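Local structure of glutathione peroxidase (Schistosoma mansoni, 2V1M) at residues N49-Q54 / T91-V96. The protein catalyses the reduction of hydrogen peroxide by two molecules of glutathione, giving glutathione disulfide and water. Numbering follows the deposited sequence.
Sequences NYRQLQ and TEKYGV
Tyr50 and Tyr94 make the tight half of this contact. The CB of Tyr50 sits over the centre of one face of the Tyr94 ring, 3.5 Å from that ring's centroid, a CH-pi contact. The two ring planes differ by 4°, yet their centroids lie 5.0 Å apart; the rings are slid past each other and barely overlap. Lys93 CG covers the opposite face of Tyr94 near the rim, and Tyr94 OH is hydrogen-bonded to Asp47, which also pairs with Lys93 NZ. Val96 CG2 approaches from the same side of the Tyr50 ring as Tyr94, obliquely, 3.7 Å from Tyr50 CD1. The two tyrosines are buried, and this side belongs to the thioredoxin-like fold of glutathione peroxidases: Tyr50 touches Val39 and Leu53 touches Leu35, both on strand 33-39, so this part of helix 46-60 is packed between the central mixed sheet and the C-terminal end of helix 83-94, where Gly95 first leaves helical geometry, taking up positive phi. Toward solvent, the contact is polar and looser. The guanidinium of Arg51 stands at the edge of the Tyr94 ring, the planes 77° apart, with Tyr94 CD1 over the guanidinium centre. Arg51 NH1 donates to Lys93 O at 3.0 Å, a bent bond (N-H...O 133°) whose acceptor lies out of the guanidinium plane. A water in that plane accepts from the same NH1 and donates to Tyr94 O. Gln54, with CG anti to its backbone N and the chain bent at the next bond, brings CD 3.3 Å from Gly95 O without hydrogen-bonding to it; its OE1 accepts from Gln97 N.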
loop_
_atom_site.group_PDB
_atom_site.type_symbol
_atom_site.label_atom_id
_atom_site.label_comp_id
_atom_site.label_asym_id
_atom_site.label_seq_id
_atom_site.Cartn_x
_atom_site.Cartn_y
_atom_site.Cartn_z
ATOM N N ASN A 49 -10.489 2.163 6.690
ATOM C CA ASN A 49 -9.290 1.532 6.085
ATOM C C ASN A 49 -8.142 1.468 7.092
ATOM O O ASN A 49 -7.527 0.403 7.261
ATOM C CB ASN A 49 -8.847 2.239 4.808
ATOM C CG ASN A 49 -9.635 1.764 3.619
ATOM O OD1 ASN A 49 -9.256 0.780 2.965
ATOM N ND2 ASN A 49 -10.727 2.452 3.320
ATOM N N TYR A 50 -7.804 2.603 7.731
ATOM C CA TYR A 50 -6.682 2.565 8.685
ATOM C C TYR A 50 -6.963 1.630 9.859
ATOM O O TYR A 50 -6.074 0.909 10.297
ATOM C CB TYR A 50 -6.382 3.976 9.184
ATOM C CG TYR A 50 -5.370 4.688 8.299
ATOM C CD1 TYR A 50 -3.991 4.453 8.398
ATOM C CD2 TYR A 50 -5.822 5.617 7.347
ATOM C CE1 TYR A 50 -3.097 5.119 7.559
ATOM C CE2 TYR A 50 -4.927 6.279 6.482
ATOM C CZ TYR A 50 -3.565 6.023 6.595
ATOM O OH TYR A 50 -2.729 6.666 5.732
ATOM N N ARG A 51 -8.188 1.628 10.396
ATOM C CA ARG A 51 -8.495 0.753 11.538
ATOM C C ARG A 51 -8.310 -0.703 11.124
ATOM O O ARG A 51 -7.678 -1.494 11.849
ATOM C CB ARG A 51 -9.925 0.969 12.051
ATOM C CG ARG A 51 -10.223 2.300 12.683
ATOM C CD ARG A 51 -9.807 2.413 14.113
ATOM N NE ARG A 51 -10.210 3.722 14.617
ATOM C CZ ARG A 51 -9.520 4.465 15.454
ATOM N NH1 ARG A 51 -8.371 4.006 15.977
ATOM N NH2 ARG A 51 -10.019 5.663 15.759
ATOM N N GLN A 52 -8.883 -1.091 9.987
ATOM C CA GLN A 52 -8.786 -2.492 9.586
ATOM C C GLN A 52 -7.332 -2.858 9.239
ATOM O O GLN A 52 -6.906 -3.977 9.540
ATOM C CB GLN A 52 -9.698 -2.801 8.419
ATOM C CG GLN A 52 -11.178 -2.730 8.822
ATOM C CD GLN A 52 -12.118 -3.275 7.765
ATOM O OE1 GLN A 52 -11.711 -3.828 6.749
ATOM N NE2 GLN A 52 -13.401 -3.144 8.017
ATOM N N LEU A 53 -6.613 -1.964 8.553
ATOM C CA LEU A 53 -5.206 -2.262 8.252
ATOM C C LEU A 53 -4.378 -2.471 9.516
ATOM O O LEU A 53 -3.512 -3.342 9.568
ATOM C CB LEU A 53 -4.591 -1.194 7.342
ATOM C CG LEU A 53 -5.178 -1.157 5.933
ATOM C CD1 LEU A 53 -4.727 0.153 5.249
ATOM C CD2 LEU A 53 -4.674 -2.363 5.109
ATOM N N GLN A 54 -4.594 -1.625 10.530
ATOM C CA GLN A 54 -3.828 -1.782 11.778
ATOM C C GLN A 54 -4.190 -3.105 12.480
ATOM O O GLN A 54 -3.296 -3.770 13.047
ATOM C CB GLN A 54 -4.057 -0.563 12.686
ATOM C CG GLN A 54 -3.411 -0.712 14.048
ATOM C CD GLN A 54 -1.956 -1.030 14.052
ATOM O OE1 GLN A 54 -1.209 -0.726 13.092
ATOM N NE2 GLN A 54 -1.510 -1.667 15.161
ATOM N N THR A 91 -0.562 7.980 13.390
ATOM C CA THR A 91 -0.007 7.309 14.563
ATOM C C THR A 91 -0.837 7.625 15.789
ATOM O O THR A 91 -1.138 6.702 16.569
ATOM C CB THR A 91 1.475 7.603 14.748
ATOM O OG1 THR A 91 1.701 8.961 14.980
ATOM C CG2 THR A 91 2.250 7.269 13.590
ATOM N N GLU A 92 -1.216 8.882 15.997
ATOM C CA GLU A 92 -1.980 9.234 17.170
ATOM C C GLU A 92 -3.413 8.743 17.103
ATOM O O GLU A 92 -3.978 8.377 18.164
ATOM C CB GLU A 92 -1.904 10.740 17.438
ATOM C CG GLU A 92 -0.464 11.157 17.810
ATOM C CD GLU A 92 -0.327 12.573 18.298
ATOM O OE1 GLU A 92 -1.313 13.317 18.313
ATOM O OE2 GLU A 92 0.806 12.938 18.657
ATOM N N LYS A 93 -4.026 8.734 15.924
ATOM C CA LYS A 93 -5.429 8.359 15.841
ATOM C C LYS A 93 -5.619 6.854 15.786
ATOM O O LYS A 93 -6.568 6.316 16.361
ATOM C CB LYS A 93 -6.139 9.022 14.656
ATOM C CG LYS A 93 -7.648 8.834 14.679
ATOM C CD LYS A 93 -8.387 9.664 13.646
ATOM C CE LYS A 93 -9.888 9.410 13.828
ATOM N NZ LYS A 93 -10.698 10.215 12.863
ATOM N N TYR A 94 -4.750 6.161 15.043
ATOM C CA TYR A 94 -4.971 4.732 14.774
ATOM C C TYR A 94 -3.896 3.849 15.389
ATOM O O TYR A 94 -4.023 2.616 15.377
ATOM C CB TYR A 94 -5.038 4.458 13.266
ATOM C CG TYR A 94 -5.981 5.369 12.532
ATOM C CD1 TYR A 94 -7.346 5.326 12.733
ATOM C CD2 TYR A 94 -5.473 6.258 11.578
ATOM C CE1 TYR A 94 -8.199 6.201 12.036
ATOM C CE2 TYR A 94 -6.281 7.108 10.871
ATOM C CZ TYR A 94 -7.629 7.092 11.102
ATOM O OH TYR A 94 -8.400 7.944 10.353
ATOM N N GLY A 95 -2.807 4.430 15.870
ATOM C CA GLY A 95 -1.696 3.616 16.363
ATOM C C GLY A 95 -1.048 2.771 15.255
ATOM O O GLY A 95 -0.604 1.650 15.503
ATOM N N VAL A 96 -0.936 3.352 14.045
ATOM C CA VAL A 96 -0.362 2.625 12.934
ATOM C C VAL A 96 1.041 2.095 13.280
ATOM O O VAL A 96 1.941 2.887 13.634
ATOM C CB VAL A 96 -0.255 3.536 11.702
ATOM C CG1 VAL A 96 0.604 2.902 10.611
ATOM C CG2 VAL A 96 -1.658 3.845 11.175
HETATM O O HOH W 1 -6.613 1.691 15.528
#